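Local coordinates for SRPBCC family protein (Bacillus thuringiensis serovar konkukian, PDB 3F08) that is of unknown function but belongs to the polyketide cyclase and lipid transport branch of the Bet v 1-like superfamily, consistent with binding a hydrophobic ligand, at residues 35-46 with 49-60. The protein carries 5 engineered substitutions. Sequence-based numbering, arbitrary orientation.
Sequences PSSKLTEGGRVR and ANPDGETIIERL. Engineered in segment 49-60: Glu54 (natural residue Asp).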
loop_
_atom_site.group_PDB
_atom_site.type_symbol
_atom_site.label_atom_id
_atom_site.label_comp_id
_atom_site.label_asym_id
_atom_site.label_seq_id
_atom_site.Cartn_x
_atom_site.Cartn_y
_atom_site.Cartn_z
ATOM N N PRO B 35 -13.989 13.866 7.643
ATOM C CA PRO B 35 -13.952 13.529 9.072
ATOM C C PRO B 35 -13.388 12.148 9.412
ATOM O O PRO B 35 -12.595 12.003 10.340
ATOM C CB PRO B 35 -15.420 13.656 9.504
ATOM C CG PRO B 35 -16.026 14.558 8.477
ATOM C CD PRO B 35 -15.370 14.120 7.203
ATOM N N SER B 36 -13.794 11.130 8.666
ATOM C CA SER B 36 -13.324 9.787 8.972
ATOM C C SER B 36 -12.971 8.943 7.755
ATOM O O SER B 36 -13.479 9.158 6.655
ATOM C CB SER B 36 -14.381 9.075 9.825
ATOM O OG SER B 36 -13.955 7.775 10.190
ATOM N N SER B 37 -12.081 7.983 7.974
ATOM C CA SER B 37 -11.624 7.071 6.935
ATOM C C SER B 37 -11.271 5.721 7.552
ATOM O O SER B 37 -10.623 5.661 8.594
ATOM C CB SER B 37 -10.394 7.642 6.218
ATOM O OG SER B 37 -9.849 6.690 5.315
ATOM N N LYS B 38 -11.713 4.646 6.902
ATOM C CA LYS B 38 -11.452 3.282 7.361
ATOM C C LYS B 38 -10.926 2.447 6.197
ATOM O O LYS B 38 -11.252 2.708 5.041
ATOM C CB LYS B 38 -12.734 2.625 7.895
ATOM C CG LYS B 38 -13.298 3.254 9.155
ATOM C CD LYS B 38 -12.345 3.123 10.334
ATOM C CE LYS B 38 -12.944 3.770 11.579
ATOM N NZ LYS B 38 -12.013 3.717 12.746
ATOM N N LEU B 39 -10.126 1.434 6.502
ATOM C CA LEU B 39 -9.570 0.579 5.461
ATOM C C LEU B 39 -10.210 -0.807 5.426
ATOM O O LEU B 39 -10.570 -1.357 6.469
ATOM C CB LEU B 39 -8.058 0.406 5.668
ATOM C CG LEU B 39 -7.133 1.627 5.658
ATOM C CD1 LEU B 39 -5.773 1.212 6.190
ATOM C CD2 LEU B 39 -7.004 2.202 4.252
ATOM N N THR B 40 -10.356 -1.362 4.222
ATOM C CA THR B 40 -10.887 -2.711 4.064
ATOM C C THR B 40 -9.938 -3.453 3.134
ATOM O O THR B 40 -8.943 -2.884 2.677
ATOM C CB THR B 40 -12.324 -2.736 3.471
ATOM O OG1 THR B 40 -12.347 -2.069 2.207
ATOM C CG2 THR B 40 -13.295 -2.064 4.420
ATOM N N GLU B 41 -10.227 -4.724 2.875
ATOM C CA GLU B 41 -9.372 -5.527 2.009
ATOM C C GLU B 41 -7.896 -5.515 2.438
ATOM O O GLU B 41 -6.988 -5.350 1.614
ATOM C CB GLU B 41 -9.525 -5.056 0.557
ATOM C CG GLU B 41 -10.868 -5.459 -0.043
ATOM C CD GLU B 41 -10.914 -5.335 -1.551
ATOM O OE1 GLU B 41 -9.924 -5.704 -2.220
ATOM O OE2 GLU B 41 -11.952 -4.886 -2.070
ATOM N N GLY B 42 -7.672 -5.688 3.738
ATOM C CA GLY B 42 -6.323 -5.716 4.269
ATOM C C GLY B 42 -5.564 -4.401 4.184
ATOM O O GLY B 42 -4.359 -4.368 4.446
ATOM N N GLY B 43 -6.257 -3.323 3.826
ATOM C CA GLY B 43 -5.613 -2.023 3.720
ATOM C C GLY B 43 -5.522 -1.478 2.304
ATOM O O GLY B 43 -4.960 -0.398 2.084
ATOM N N ARG B 44 -6.082 -2.215 1.345
ATOM C CA ARG B 44 -6.061 -1.819 -0.066
ATOM C C ARG B 44 -7.205 -0.898 -0.491
ATOM O O ARG B 44 -7.154 -0.291 -1.559
ATOM C CB ARG B 44 -6.091 -3.065 -0.957
ATOM C CG ARG B 44 -4.800 -3.855 -0.999
ATOM C CD ARG B 44 -5.004 -5.180 -1.726
ATOM N NE ARG B 44 -5.742 -6.130 -0.898
ATOM C CZ ARG B 44 -6.044 -7.375 -1.257
ATOM N NH1 ARG B 44 -5.683 -7.837 -2.445
ATOM N NH2 ARG B 44 -6.686 -8.168 -0.415
ATOM N N VAL B 45 -8.237 -0.802 0.334
ATOM C CA VAL B 45 -9.381 0.026 -0.006
ATOM C C VAL B 45 -9.709 0.964 1.146
ATOM O O VAL B 45 -9.706 0.554 2.311
ATOM C CB VAL B 45 -10.610 -0.873 -0.331
ATOM C CG1 VAL B 45 -11.846 -0.023 -0.577
ATOM C CG2 VAL B 45 -10.313 -1.728 -1.566
ATOM N N ARG B 46 -9.959 2.230 0.830
ATOM C CA ARG B 46 -10.296 3.182 1.872
ATOM C C ARG B 46 -11.706 3.712 1.682
ATOM O O ARG B 46 -12.134 4.009 0.565
ATOM C CB ARG B 46 -9.282 4.344 1.921
ATOM C CG ARG B 46 -9.250 5.255 0.707
ATOM C CD ARG B 46 -8.122 6.274 0.845
ATOM N NE ARG B 46 -8.015 7.159 -0.317
ATOM C CZ ARG B 46 -7.008 8.005 -0.522
ATOM N NH1 ARG B 46 -6.014 8.089 0.358
ATOM N NH2 ARG B 46 -6.990 8.768 -1.610
ATOM N N ALA B 49 -15.609 9.156 4.462
ATOM C CA ALA B 49 -16.917 9.718 4.751
ATOM C C ALA B 49 -16.828 11.235 4.797
ATOM O O ALA B 49 -15.925 11.781 5.421
ATOM C CB ALA B 49 -17.429 9.184 6.080
ATOM N N ASN B 50 -17.744 11.916 4.117
ATOM C CA ASN B 50 -17.756 13.372 4.154
ATOM C C ASN B 50 -18.743 13.729 5.264
ATOM O O ASN B 50 -19.417 12.849 5.792
ATOM C CB ASN B 50 -18.203 13.957 2.806
ATOM C CG ASN B 50 -19.613 13.547 2.421
ATOM O OD1 ASN B 50 -20.104 13.915 1.351
ATOM N ND2 ASN B 50 -20.271 12.788 3.286
ATOM N N PRO B 51 -18.838 15.014 5.641
ATOM C CA PRO B 51 -19.781 15.371 6.707
ATOM C C PRO B 51 -21.203 14.828 6.516
ATOM O O PRO B 51 -21.860 14.485 7.496
ATOM C CB PRO B 51 -19.725 16.894 6.709
ATOM C CG PRO B 51 -18.296 17.158 6.376
ATOM C CD PRO B 51 -18.049 16.191 5.233
ATOM N N ASP B 52 -21.657 14.754 5.264
ATOM C CA ASP B 52 -22.993 14.249 4.921
ATOM C C ASP B 52 -23.260 12.863 5.476
ATOM O O ASP B 52 -24.384 12.527 5.843
ATOM C CB ASP B 52 -23.168 14.126 3.402
ATOM C CG ASP B 52 -23.546 15.419 2.745
ATOM O OD1 ASP B 52 -24.399 16.144 3.303
ATOM O OD2 ASP B 52 -23.007 15.700 1.652
ATOM N N GLY B 53 -22.213 12.053 5.491
ATOM C CA GLY B 53 -22.340 10.679 5.926
ATOM C C GLY B 53 -22.172 9.842 4.666
ATOM O O GLY B 53 -22.086 8.617 4.719
ATOM N N GLU B 54 -22.133 10.513 3.517
ATOM C CA GLU B 54 -21.952 9.820 2.251
ATOM C C GLU B 54 -20.515 9.320 2.218
ATOM O O GLU B 54 -19.586 10.043 2.582
ATOM C CB GLU B 54 -22.201 10.759 1.073
ATOM C CG GLU B 54 -22.282 10.021 -0.250
ATOM C CD GLU B 54 -22.542 10.945 -1.416
ATOM O OE1 GLU B 54 -23.530 11.708 -1.355
ATOM O OE2 GLU B 54 -21.762 10.905 -2.390
ATOM N N THR B 55 -20.326 8.087 1.771
ATOM C CA THR B 55 -18.999 7.511 1.754
ATOM C C THR B 55 -18.444 7.227 0.364
ATOM O O THR B 55 -19.129 6.680 -0.498
ATOM C CB THR B 55 -18.984 6.224 2.602
ATOM O OG1 THR B 55 -19.482 6.529 3.912
ATOM C CG2 THR B 55 -17.568 5.672 2.737
ATOM N N ILE B 56 -17.194 7.630 0.160
ATOM C CA ILE B 56 -16.495 7.431 -1.100
ATOM C C ILE B 56 -15.547 6.253 -0.904
ATOM O O ILE B 56 -14.930 6.115 0.154
ATOM C CB ILE B 56 -15.675 8.682 -1.479
ATOM C CG1 ILE B 56 -16.619 9.834 -1.825
ATOM C CG2 ILE B 56 -14.755 8.379 -2.643
ATOM C CD1 ILE B 56 -15.888 11.122 -2.173
ATOM N N ILE B 57 -15.430 5.405 -1.915
ATOM C CA ILE B 57 -14.563 4.245 -1.820
ATOM C C ILE B 57 -13.464 4.336 -2.873
ATOM O O ILE B 57 -13.742 4.478 -4.065
ATOM C CB ILE B 57 -15.373 2.951 -2.014
ATOM C CG1 ILE B 57 -16.497 2.891 -0.969
ATOM C CG2 ILE B 57 -14.472 1.741 -1.872
ATOM C CD1 ILE B 57 -17.354 1.625 -1.049
ATOM N N GLU B 58 -12.216 4.265 -2.427
ATOM C CA GLU B 58 -11.090 4.359 -3.343
ATOM C C GLU B 58 -10.160 3.167 -3.177
ATOM O O GLU B 58 -9.990 2.638 -2.080
ATOM C CB GLU B 58 -10.340 5.670 -3.105
ATOM C CG GLU B 58 -11.273 6.872 -3.060
ATOM C CD GLU B 58 -10.549 8.196 -2.948
ATOM O OE1 GLU B 58 -9.462 8.243 -2.330
ATOM O OE2 GLU B 58 -11.085 9.204 -3.463
ATOM N N ARG B 59 -9.550 2.759 -4.280
ATOM C CA ARG B 59 -8.669 1.609 -4.282
ATOM C C ARG B 59 -7.195 1.973 -4.443
ATOM O O ARG B 59 -6.840 2.784 -5.303
ATOM C CB ARG B 59 -9.121 0.666 -5.399
ATOM C CG ARG B 59 -8.114 -0.370 -5.801
ATOM C CD ARG B 59 -8.792 -1.616 -6.334
ATOM N NE ARG B 59 -8.328 -2.729 -5.530
ATOM C CZ ARG B 59 -9.109 -3.540 -4.831
ATOM N NH1 ARG B 59 -10.426 -3.387 -4.838
ATOM N NH2 ARG B 59 -8.554 -4.491 -4.102
ATOM N N LEU B 60 -6.349 1.392 -3.593
ATOM C CA LEU B 60 -4.909 1.628 -3.669
ATOM C C LEU B 60 -4.366 0.872 -4.884
ATOM O O LEU B 60 -4.553 -0.345 -4.987
ATOM C CB LEU B 60 -4.208 1.118 -2.402
ATOM C CG LEU B 60 -2.679 1.280 -2.360
ATOM C CD1 LEU B 60 -2.328 2.770 -2.276
ATOM C CD2 LEU B 60 -2.097 0.532 -1.163
HETATM O O HOH W 1 -6.373 -6.151 -4.692
#
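The antiparallel hairpin of strands 45-49 and 55-64 pairs Arg46 with Glu58 as a hydrogen-bonded pair: Arg46 N donates to Glu58 O at 2.9 Å and Glu58 N to Arg46 O at 3.0 Å. Their side chains pair on one face of the sheet. Arg46 NE (2.7 Å) and NH2 (2.6 Å) both grip the single oxygen Glu58 OE1, which lies at the guanidinium edge; the two bonds are bent, near 139°, and the flat groups are turned 37° apart. Arg46 NH1 bonds Phe24 O and Tyr70 OH, so all three nitrogens of this buried guanidinium are engaged, and Tyr72 adds a cation-pi contact. In this Bet v 1-like antiparallel sheet, strand 36-40 is one of two outermost strands within the chain, and Arg44 and Val45 both facing Thr40 make a classic beta bulge. On the other face, Val45 CG1 packs tightly on Ile57 CG2 at 3.4 Å, while Val45 CG2 lies over one face of the Arg59 guanidinium, 3.6 Å above its plane. The bend at chi3 (-123°) lets Arg59 NH2 reach Glu41 OE1 (2.6 Å) in a salt bridge, from above the carboxylate plane. Glu41 OE1 also accepts from Gln19 of the second subunit.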